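Local coordinates for protein Phikz039 (Pseudomonas phage phikz, PDB 3ZBQ) that is a phage-encoded relative of tubulin, known as PhuZ, and holds guanosine-5'-diphosphate in a pocket of its nucleotide-binding domain, at residues S103-A107 against N143-L148; S129-Y135 against I164-V170; S137-R142 against M299-K303. The contacts are given in a common frame with arbitrary orientation. Numbering follows the deposited sequence.

Contact 1: residues S103-A107 against N143-L148; sequences SMGGA and NSSGSL. With GDP (guanosine-5'-diphosphate), chain B.
Residues 103-107 leave the end of strand 97-103 as an irregular turn, with Met104 and Gly105 near helical angles (-92/-23 and -92/-6) and Gly106 extended at -91/-165, while 143-148 is regular helix, its Ser147 N to Asn143 O bond 2.8 Å long. The closest alpha carbons are Gly105 CA and Ser144 CA, 4.5 Å apart. At that spacing a beta carbon on Gly105 would crowd Ser144 OG, and one on Gly106 would clash with the bound GDP. This turn corresponds to the glycine-rich signature loop of the tubulin/FtsZ family, one of the loops that hold the nucleotide: Ala107 N donates to GDP O3B at 2.7 Å and Ser103 OG to GDP O2A at 2.8 Å, so the helix packs behind a loop whose other side meets the phosphates. Asn143 (m, chi2 -15°) carries ND2 to Gly105 O at 2.9 Å; the same amide also serves Lys72 O. Ser147, an m rotamer, brings OG 2.9 Å from Met104 O and 3.1 Å from Asn143 O, two acceptors competing for one proton. Met104 (m, t, p) lies along the helix, CB 3.6 Å from Ser147 CB and CE 4.2 Å from Leu148 CB. Ser144, also m, sends its hydroxyl to Ser134 O.

Contact 2: residues S129-Y135 against I164-V170; sequences SVVIGSY and INYHENV. With GDP (guanosine-5'-diphosphate), chain B.
Two neighbouring parallel strands of a beta-alpha-beta unit, 127-133 and 163-168 joined through helix 138-158, illustrate how a tubulin-type nucleotide-binding sheet places a base-binding residue near the C-terminal ends of its strands. The segment axes approach to 4.6 Å at 28°, pairing Ser129 with Ile164 through Gly133 with Glu168. Asn165 N bonds Ser129 O (2.7 Å), Val131 N bonds Asn165 O (3.0 Å), His167 N bonds Val131 O (3.0 Å), Gly133 N bonds His167 O (2.8 Å) and Asn169 N bonds Gly133 O (2.8 Å). Asn169, held by that last bond, meets the guanine edge and ribose: OD1 accepts from GDP N2 at 2.9 Å, and ND2 donates to GDP N3 and GDP O2', both at 3.1 Å. On the face of Val131, its CG2 lies 4.0 Å from Tyr166 CD1, at the ring edge; Tyr166 (t) reaches across Gly133, where a beta carbon would hit its OH. Tyr135 OH donates to Glu168 OE2 (2.9 Å) and also pairs with Arg291. On the other face His167 NE2 donates to Asn165 OD1 at 2.6 Å. Strands 97-103 and 222-227 flank the pair; helix 175-192 packs on the Ile132 and His167 face, helix 284-304 on that of Ile164 and Tyr166.

Contact 3: residues S137-R142 against M299-K303; sequences SDISLR and MNRAK
Side chains do nearly all the bridging when two helices stand well apart, as in this surface contact. Segments 138-142 and 299-303 are both helical, their axes 12.0 Å apart at closest and running roughly antiparallel, at 149°; the nearest alpha carbons, Asp138 CA and Met299 CA, are 6.6 Å apart. Ser137 (p) occupies the N-cap position of helix 138-158, where its OG accepts a weak, 3.4 Å hydrogen bond from Ser140 N. Asp138, in the t rotamer, points at the opposing helix. Its OD2 forms a salt bridge with Lys303 NZ at 3.2 Å and a second with Arg142 NH2 at 2.6 Å, one turn along its own helix. Lys303 starts at m and is then extended through three t torsions, which carries its amine across the gap, whereas Arg142 (t, t, m) folds its guanidinium back beside the carboxylate. The two cations thus come close, Arg142 NH2 standing 4.3 Å from Lys303 NZ. A water among them accepts from Arg142 NH2 (2.7 Å) and Lys303 NZ (2.9 Å) and donates weakly to Asp138 OD1 (3.0 Å); OD1 has a further salt-bridge partner in Arg296. Met299 (t, p, p) fills the space beside this charged group, with CG 3.4 Å from Asp138 OD1, CE 3.8 Å from Ser137 C and CB 4.1 Å from Leu141 CD2. Leu141 also packs on Leu292 and Arg295. The result is a water-linked salt-bridge network of Asp138, Arg142 and Lys303 in a surface contact between two helices, joining the start of helix 138-158 to the end of the C-terminal helix 284-304.

In the fold
Helix 138-158 and the strand before it tie the three contacts together. Contacts 1 and 2 have centres about 9 Å apart and touch directly, Met104 N lying 2.7 Å from Ile132 O; both reach GDP, contact 1 at its phosphates and contact 2 at its base and ribose. Contact 3 lies at the surface, its centre about 13 Å from that of contact 1 and 18 Å from that of contact 2, using the first turn of the helix that contact 1 uses next. Along the chain the segments interleave, 103-107, 129-135, 137-142, 143-148 and 164-170, followed much later by 299-303. Helix 138-158 thus lies between the phosphate-binding loop and helix 284-304, which also packs directly on the sheet at contact 2.

Contact 1: residues S103-A107 against N143-L148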
loop_
_atom_site.group_PDB
_atom_site.type_symbol
_atom_site.label_atom_id
_atom_site.label_comp_id
_atom_site.label_asym_id
_atom_site.label_seq_id
_atom_site.Cartn_x
_atom_site.Cartn_y
_atom_site.Cartn_z
ATOM N N SER A 103 -0.533 4.070 4.250
ATOM C CA SER A 103 -1.340 3.386 5.245
ATOM C C SER A 103 -2.761 3.204 4.723
ATOM O O SER A 103 -3.212 3.951 3.855
ATOM C CB SER A 103 -1.383 4.205 6.532
ATOM O OG SER A 103 -1.972 5.467 6.284
ATOM N N MET A 104 -3.472 2.226 5.271
ATOM C CA MET A 104 -4.874 2.020 4.934
ATOM C C MET A 104 -5.831 2.758 5.877
ATOM O O MET A 104 -6.981 3.026 5.519
ATOM C CB MET A 104 -5.192 0.527 4.972
ATOM C CG MET A 104 -4.440 -0.253 3.919
ATOM S SD MET A 104 -4.494 -2.040 4.205
ATOM C CE MET A 104 -6.229 -2.382 3.937
ATOM N N GLY A 105 -5.368 3.061 7.078
ATOM C CA GLY A 105 -6.254 3.616 8.097
ATOM C C GLY A 105 -6.304 5.128 8.146
ATOM O O GLY A 105 -7.091 5.714 8.902
ATOM N N GLY A 106 -5.450 5.762 7.351
ATOM C CA GLY A 106 -5.427 7.204 7.245
ATOM C C GLY A 106 -6.331 7.707 6.133
ATOM O O GLY A 106 -7.186 6.970 5.639
ATOM N N ALA A 107 -6.151 8.968 5.745
ATOM C CA ALA A 107 -7.018 9.608 4.754
ATOM C C ALA A 107 -6.320 9.892 3.426
ATOM O O ALA A 107 -6.906 9.721 2.359
ATOM C CB ALA A 107 -7.588 10.908 5.318
ATOM N N ASN A 143 -11.644 3.268 7.810
ATOM C CA ASN A 143 -10.720 3.595 6.724
ATOM C C ASN A 143 -10.006 2.376 6.169
ATOM O O ASN A 143 -9.886 2.236 4.946
ATOM C CB ASN A 143 -9.699 4.649 7.160
ATOM C CG ASN A 143 -10.322 6.017 7.335
ATOM O OD1 ASN A 143 -11.447 6.257 6.879
ATOM N ND2 ASN A 143 -9.599 6.924 7.990
ATOM N N SER A 144 -9.533 1.493 7.053
ATOM C CA SER A 144 -8.826 0.288 6.593
ATOM C C SER A 144 -9.773 -0.655 5.844
ATOM O O SER A 144 -9.384 -1.274 4.838
ATOM C CB SER A 144 -8.127 -0.435 7.757
ATOM O OG SER A 144 -7.056 0.330 8.295
ATOM N N SER A 145 -11.019 -0.761 6.311
ATOM C CA SER A 145 -12.016 -1.570 5.591
ATOM C C SER A 145 -12.322 -0.988 4.215
ATOM O O SER A 145 -12.417 -1.726 3.222
ATOM C CB SER A 145 -13.310 -1.711 6.393
ATOM O OG SER A 145 -13.072 -2.361 7.626
ATOM N N GLY A 146 -12.487 0.331 4.154
ATOM C CA GLY A 146 -12.680 1.009 2.877
ATOM C C GLY A 146 -11.485 0.842 1.950
ATOM O O GLY A 146 -11.633 0.671 0.738
ATOM N N SER A 147 -10.285 0.895 2.514
ATOM C CA SER A 147 -9.088 0.697 1.710
ATOM C C SER A 147 -9.038 -0.704 1.142
ATOM O O SER A 147 -8.631 -0.898 -0.014
ATOM C CB SER A 147 -7.828 0.972 2.533
ATOM O OG SER A 147 -7.690 2.355 2.789
ATOM N N LEU A 148 -9.455 -1.696 1.932
ATOM C CA LEU A 148 -9.409 -3.080 1.432
ATOM C C LEU A 148 -10.379 -3.225 0.266
ATOM O O LEU A 148 -10.057 -3.831 -0.769
ATOM C CB LEU A 148 -9.757 -4.078 2.547
ATOM C CG LEU A 148 -9.813 -5.547 2.094
ATOM C CD1 LEU A 148 -8.444 -6.006 1.590
ATOM C CD2 LEU A 148 -10.289 -6.455 3.221
HETATM P PB GDP B . -2.477 9.905 6.170
HETATM O O1B GDP B . -1.436 10.995 6.193
HETATM O O2B GDP B . -2.219 8.951 5.021
HETATM O O3B GDP B . -3.875 10.466 6.084
HETATM O O3A GDP B . -2.435 9.037 7.523
HETATM P PA GDP B . -1.114 8.483 8.254
HETATM O O1A GDP B . -0.146 9.528 8.753
HETATM O O2A GDP B . -0.419 7.470 7.368
HETATM O "O5'" GDP B . -1.741 7.739 9.518
HETATM C "C5'" GDP B . -2.742 6.740 9.370
HETATM C "C4'" GDP B . -2.360 5.524 10.211
HETATM O "O4'" GDP B . -1.204 4.902 9.648
HETATM C "C3'" GDP B . -1.964 5.859 11.636
HETATM O "O3'" GDP B . -3.126 5.888 12.481
HETATM C "C2'" GDP B . -1.023 4.734 11.994
HETATM O "O2'" GDP B . -1.782 3.584 12.376
HETATM C "C1'" GDP B . -0.384 4.353 10.678
HETATM N N9 GDP B . 0.960 4.947 10.514
HETATM C C8 GDP B . 1.281 6.235 10.285
HETATM N N7 GDP B . 2.622 6.386 10.169
HETATM C C5 GDP B . 3.184 5.168 10.308
HETATM C C6 GDP B . 4.552 4.600 10.296
HETATM O O6 GDP B . 5.557 5.328 10.100
HETATM N N1 GDP B . 4.669 3.272 10.480
HETATM C C2 GDP B . 3.607 2.464 10.685
HETATM N N2 GDP B . 3.792 1.135 10.880
HETATM N N3 GDP B . 2.335 2.916 10.708
HETATM C C4 GDP B . 2.077 4.230 10.531
#

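Contact 2: residues S129-Y135 against I164-V170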
loop_
_atom_site.group_PDB
_atom_site.type_symbol
_atom_site.label_atom_id
_atom_site.label_comp_id
_atom_site.label_asym_id
_atom_site.label_seq_id
_atom_site.Cartn_x
_atom_site.Cartn_y
_atom_site.Cartn_z
ATOM N N SER A 129 1.838 -2.333 -4.355
ATOM C CA SER A 129 1.596 -1.471 -3.199
ATOM C C SER A 129 2.146 -2.101 -1.936
ATOM O O SER A 129 1.977 -3.309 -1.706
ATOM C CB SER A 129 0.101 -1.206 -3.006
ATOM O OG SER A 129 -0.368 -0.256 -3.947
ATOM N N VAL A 130 2.775 -1.277 -1.104
ATOM C CA VAL A 130 3.183 -1.704 0.229
ATOM C C VAL A 130 2.328 -0.904 1.217
ATOM O O VAL A 130 2.386 0.326 1.245
ATOM C CB VAL A 130 4.704 -1.503 0.461
ATOM C CG1 VAL A 130 5.093 -1.985 1.846
ATOM C CG2 VAL A 130 5.512 -2.281 -0.602
ATOM N N VAL A 131 1.476 -1.607 1.962
ATOM C CA VAL A 131 0.410 -0.955 2.734
ATOM C C VAL A 131 0.354 -1.399 4.192
ATOM O O VAL A 131 0.868 -2.462 4.547
ATOM C CB VAL A 131 -0.972 -1.164 2.059
ATOM C CG1 VAL A 131 -0.915 -0.734 0.583
ATOM C CG2 VAL A 131 -1.410 -2.638 2.150
ATOM N N ILE A 132 -0.276 -0.570 5.034
ATOM C CA ILE A 132 -0.361 -0.809 6.480
ATOM C C ILE A 132 -1.807 -0.775 6.973
ATOM O O ILE A 132 -2.488 0.252 6.857
ATOM C CB ILE A 132 0.453 0.244 7.282
ATOM C CG1 ILE A 132 1.905 0.288 6.796
ATOM C CG2 ILE A 132 0.401 -0.047 8.786
ATOM C CD1 ILE A 132 2.679 1.523 7.244
ATOM N N GLY A 133 -2.278 -1.891 7.528
ATOM C CA GLY A 133 -3.624 -1.934 8.083
ATOM C C GLY A 133 -3.631 -1.485 9.536
ATOM O O GLY A 133 -2.693 -1.776 10.283
ATOM N N SER A 134 -4.673 -0.766 9.945
ATOM C CA SER A 134 -4.788 -0.349 11.345
ATOM C C SER A 134 -6.247 -0.256 11.764
ATOM O O SER A 134 -7.151 -0.202 10.923
ATOM C CB SER A 134 -4.047 0.973 11.607
ATOM O OG SER A 134 -4.644 2.068 10.925
ATOM N N TYR A 135 -6.482 -0.234 13.071
ATOM C CA TYR A 135 -7.842 -0.270 13.572
ATOM C C TYR A 135 -7.884 0.224 15.002
ATOM O O TYR A 135 -8.635 -0.320 15.814
ATOM C CB TYR A 135 -8.402 -1.691 13.508
ATOM C CG TYR A 135 -7.395 -2.747 13.867
ATOM C CD1 TYR A 135 -7.138 -3.079 15.189
ATOM C CD2 TYR A 135 -6.700 -3.424 12.869
ATOM C CE1 TYR A 135 -6.208 -4.054 15.512
ATOM C CE2 TYR A 135 -5.774 -4.390 13.179
ATOM C CZ TYR A 135 -5.527 -4.702 14.493
ATOM O OH TYR A 135 -4.601 -5.684 14.774
ATOM N N ILE A 164 -0.984 -6.138 -3.467
ATOM C CA ILE A 164 -0.673 -5.500 -2.198
ATOM C C ILE A 164 0.252 -6.371 -1.343
ATOM O O ILE A 164 0.061 -7.592 -1.211
ATOM C CB ILE A 164 -1.955 -5.106 -1.412
ATOM C CG1 ILE A 164 -2.686 -6.349 -0.906
ATOM C CG2 ILE A 164 -2.885 -4.269 -2.281
ATOM C CD1 ILE A 164 -3.778 -6.036 0.133
ATOM N N ASN A 165 1.283 -5.727 -0.806
ATOM C CA ASN A 165 2.149 -6.327 0.195
ATOM C C ASN A 165 1.681 -5.772 1.537
ATOM O O ASN A 165 1.834 -4.577 1.810
ATOM C CB ASN A 165 3.609 -5.979 -0.107
ATOM C CG ASN A 165 4.559 -6.457 0.963
ATOM O OD1 ASN A 165 5.057 -5.660 1.759
ATOM N ND2 ASN A 165 4.831 -7.758 0.987
ATOM N N TYR A 166 1.081 -6.635 2.357
ATOM C CA TYR A 166 0.298 -6.184 3.513
ATOM C C TYR A 166 1.013 -6.298 4.857
ATOM O O TYR A 166 1.616 -7.329 5.182
ATOM C CB TYR A 166 -1.035 -6.946 3.571
ATOM C CG TYR A 166 -1.866 -6.569 4.785
ATOM C CD1 TYR A 166 -2.574 -5.377 4.816
ATOM C CD2 TYR A 166 -1.931 -7.404 5.899
ATOM C CE1 TYR A 166 -3.335 -5.017 5.922
ATOM C CE2 TYR A 166 -2.691 -7.056 7.014
ATOM C CZ TYR A 166 -3.389 -5.868 7.017
ATOM O OH TYR A 166 -4.138 -5.508 8.124
ATOM N N HIS A 167 0.904 -5.242 5.661
ATOM C CA HIS A 167 1.494 -5.223 6.982
ATOM C C HIS A 167 0.442 -4.703 7.925
ATOM O O HIS A 167 -0.217 -3.725 7.630
ATOM C CB HIS A 167 2.710 -4.297 7.012
ATOM C CG HIS A 167 3.786 -4.720 6.062
ATOM N ND1 HIS A 167 4.913 -5.390 6.475
ATOM C CD2 HIS A 167 3.880 -4.610 4.715
ATOM C CE1 HIS A 167 5.661 -5.680 5.421
ATOM N NE2 HIS A 167 5.056 -5.214 4.342
ATOM N N GLU A 168 0.285 -5.366 9.052
ATOM C CA GLU A 168 -0.705 -4.924 10.022
ATOM C C GLU A 168 -0.046 -4.250 11.201
ATOM O O GLU A 168 0.918 -4.782 11.763
ATOM C CB GLU A 168 -1.490 -6.132 10.495
ATOM C CG GLU A 168 -2.683 -5.787 11.343
ATOM C CD GLU A 168 -3.565 -6.985 11.522
ATOM O OE1 GLU A 168 -4.136 -7.456 10.511
ATOM O OE2 GLU A 168 -3.666 -7.461 12.665
ATOM N N ASN A 169 -0.556 -3.076 11.579
ATOM C CA ASN A 169 -0.181 -2.471 12.846
ATOM C C ASN A 169 -0.957 -3.214 13.925
ATOM O O ASN A 169 -2.049 -2.795 14.322
ATOM C CB ASN A 169 -0.539 -0.978 12.885
ATOM C CG ASN A 169 0.547 -0.087 12.284
ATOM O OD1 ASN A 169 1.650 -0.543 11.972
ATOM N ND2 ASN A 169 0.242 1.207 12.145
ATOM N N VAL A 170 -0.407 -4.342 14.361
ATOM C CA VAL A 170 -1.040 -5.129 15.406
ATOM C C VAL A 170 -1.083 -4.288 16.670
ATOM O O VAL A 170 -0.060 -3.777 17.130
ATOM C CB VAL A 170 -0.306 -6.455 15.660
ATOM C CG1 VAL A 170 -1.019 -7.241 16.739
ATOM C CG2 VAL A 170 -0.274 -7.288 14.375
HETATM P PB GDP B . -2.477 9.905 6.170
HETATM O O1B GDP B . -1.436 10.995 6.193
HETATM O O2B GDP B . -2.219 8.951 5.021
HETATM O O3B GDP B . -3.875 10.466 6.084
HETATM O O3A GDP B . -2.435 9.037 7.523
HETATM P PA GDP B . -1.114 8.483 8.254
HETATM O O1A GDP B . -0.146 9.528 8.753
HETATM O O2A GDP B . -0.419 7.470 7.368
HETATM O "O5'" GDP B . -1.741 7.739 9.518
HETATM C "C5'" GDP B . -2.742 6.740 9.370
HETATM C "C4'" GDP B . -2.360 5.524 10.211
HETATM O "O4'" GDP B . -1.204 4.902 9.648
HETATM C "C3'" GDP B . -1.964 5.859 11.636
HETATM O "O3'" GDP B . -3.126 5.888 12.481
HETATM C "C2'" GDP B . -1.023 4.734 11.994
HETATM O "O2'" GDP B . -1.782 3.584 12.376
HETATM C "C1'" GDP B . -0.384 4.353 10.678
HETATM N N9 GDP B . 0.960 4.947 10.514
HETATM C C8 GDP B . 1.281 6.235 10.285
HETATM N N7 GDP B . 2.622 6.386 10.169
HETATM C C5 GDP B . 3.184 5.168 10.308
HETATM C C6 GDP B . 4.552 4.600 10.296
HETATM O O6 GDP B . 5.557 5.328 10.100
HETATM N N1 GDP B . 4.669 3.272 10.480
HETATM C C2 GDP B . 3.607 2.464 10.685
HETATM N N2 GDP B . 3.792 1.135 10.880
HETATM N N3 GDP B . 2.335 2.916 10.708
HETATM C C4 GDP B . 2.077 4.230 10.531
HETATM O O HOH W 1 -4.031 -0.937 14.635
#

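Contact 3: residues S137-R142 against M299-K303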
loop_
_atom_site.group_PDB
_atom_site.type_symbol
_atom_site.label_atom_id
_atom_site.label_comp_id
_atom_site.label_asym_id
_atom_site.label_seq_id
_atom_site.Cartn_x
_atom_site.Cartn_y
_atom_site.Cartn_z
ATOM N N SER A 137 -9.133 2.832 16.148
ATOM C CA SER A 137 -10.393 3.494 16.482
ATOM C C SER A 137 -11.436 3.135 15.442
ATOM O O SER A 137 -11.117 2.533 14.412
ATOM C CB SER A 137 -10.233 5.018 16.537
ATOM O OG SER A 137 -10.042 5.553 15.241
ATOM N N ASP A 138 -12.682 3.512 15.705
ATOM C CA ASP A 138 -13.756 3.278 14.748
ATOM C C ASP A 138 -13.439 3.865 13.373
ATOM O O ASP A 138 -13.595 3.191 12.345
ATOM C CB ASP A 138 -15.081 3.839 15.266
ATOM C CG ASP A 138 -16.210 3.658 14.271
ATOM O OD1 ASP A 138 -16.440 2.517 13.825
ATOM O OD2 ASP A 138 -16.868 4.662 13.920
ATOM N N ILE A 139 -12.964 5.109 13.347
ATOM C CA ILE A 139 -12.692 5.782 12.071
ATOM C C ILE A 139 -11.545 5.122 11.293
ATOM O O ILE A 139 -11.643 4.922 10.083
ATOM C CB ILE A 139 -12.486 7.331 12.243
ATOM C CG1 ILE A 139 -12.561 8.044 10.880
ATOM C CG2 ILE A 139 -11.188 7.647 12.997
ATOM C CD1 ILE A 139 -12.612 9.580 10.975
ATOM N N SER A 140 -10.461 4.761 11.973
ATOM C CA SER A 140 -9.333 4.147 11.263
ATOM C C SER A 140 -9.670 2.731 10.789
ATOM O O SER A 140 -9.182 2.277 9.745
ATOM C CB SER A 140 -8.068 4.153 12.120
ATOM O OG SER A 140 -8.210 3.318 13.249
ATOM N N LEU A 141 -10.505 2.026 11.547
ATOM C CA LEU A 141 -10.965 0.706 11.114
ATOM C C LEU A 141 -11.877 0.856 9.900
ATOM O O LEU A 141 -11.789 0.085 8.950
ATOM C CB LEU A 141 -11.683 -0.020 12.257
ATOM C CG LEU A 141 -12.452 -1.303 11.905
ATOM C CD1 LEU A 141 -11.527 -2.375 11.287
ATOM C CD2 LEU A 141 -13.132 -1.849 13.146
ATOM N N ARG A 142 -12.750 1.858 9.938
ATOM C CA ARG A 142 -13.595 2.193 8.800
ATOM C C ARG A 142 -12.722 2.523 7.578
ATOM O O ARG A 142 -13.007 2.090 6.450
ATOM C CB ARG A 142 -14.498 3.372 9.162
ATOM C CG ARG A 142 -15.535 3.717 8.120
ATOM C CD ARG A 142 -16.197 5.040 8.459
ATOM N NE ARG A 142 -16.656 5.058 9.843
ATOM C CZ ARG A 142 -16.952 6.161 10.526
ATOM N NH1 ARG A 142 -16.837 7.352 9.955
ATOM N NH2 ARG A 142 -17.357 6.069 11.785
ATOM N N MET A 299 -16.326 -3.482 17.335
ATOM C CA MET A 299 -16.563 -2.036 17.374
ATOM C C MET A 299 -18.055 -1.695 17.381
ATOM O O MET A 299 -18.496 -0.847 18.158
ATOM C CB MET A 299 -15.866 -1.340 16.197
ATOM C CG MET A 299 -15.962 0.185 16.220
ATOM S SD MET A 299 -15.001 0.968 17.547
ATOM C CE MET A 299 -13.344 0.391 17.167
ATOM N N ASN A 300 -18.835 -2.359 16.528
ATOM C CA ASN A 300 -20.280 -2.124 16.500
ATOM C C ASN A 300 -20.954 -2.528 17.810
ATOM O O ASN A 300 -21.857 -1.843 18.293
ATOM C CB ASN A 300 -20.937 -2.828 15.307
ATOM C CG ASN A 300 -20.601 -2.169 13.980
ATOM O OD1 ASN A 300 -20.053 -1.064 13.941
ATOM N ND2 ASN A 300 -20.927 -2.850 12.882
ATOM N N ARG A 301 -20.494 -3.630 18.390
ATOM C CA ARG A 301 -20.974 -4.083 19.694
ATOM C C ARG A 301 -20.727 -2.984 20.735
ATOM O O ARG A 301 -21.632 -2.588 21.488
ATOM C CB ARG A 301 -20.223 -5.359 20.078
ATOM C CG ARG A 301 -20.873 -6.248 21.127
ATOM C CD ARG A 301 -19.962 -7.454 21.426
ATOM N NE ARG A 301 -19.501 -8.112 20.201
ATOM C CZ ARG A 301 -18.265 -8.574 20.003
ATOM N NH1 ARG A 301 -17.344 -8.457 20.955
ATOM N NH2 ARG A 301 -17.945 -9.152 18.844
ATOM N N ALA A 302 -19.498 -2.475 20.759
ATOM C CA ALA A 302 -19.117 -1.445 21.721
ATOM C C ALA A 302 -19.927 -0.168 21.531
ATOM O O ALA A 302 -20.436 0.402 22.502
ATOM C CB ALA A 302 -17.643 -1.149 21.613
ATOM N N LYS A 303 -20.028 0.284 20.283
ATOM C CA LYS A 303 -20.843 1.448 19.934
ATOM C C LYS A 303 -22.255 1.329 20.474
ATOM O O LYS A 303 -22.734 2.209 21.192
ATOM C CB LYS A 303 -20.953 1.580 18.420
ATOM C CG LYS A 303 -19.777 2.211 17.720
ATOM C CD LYS A 303 -20.039 2.139 16.217
ATOM C CE LYS A 303 -19.178 3.095 15.451
ATOM N NZ LYS A 303 -19.726 3.329 14.090
HETATM O O HOH W 2 -18.257 3.577 11.644
#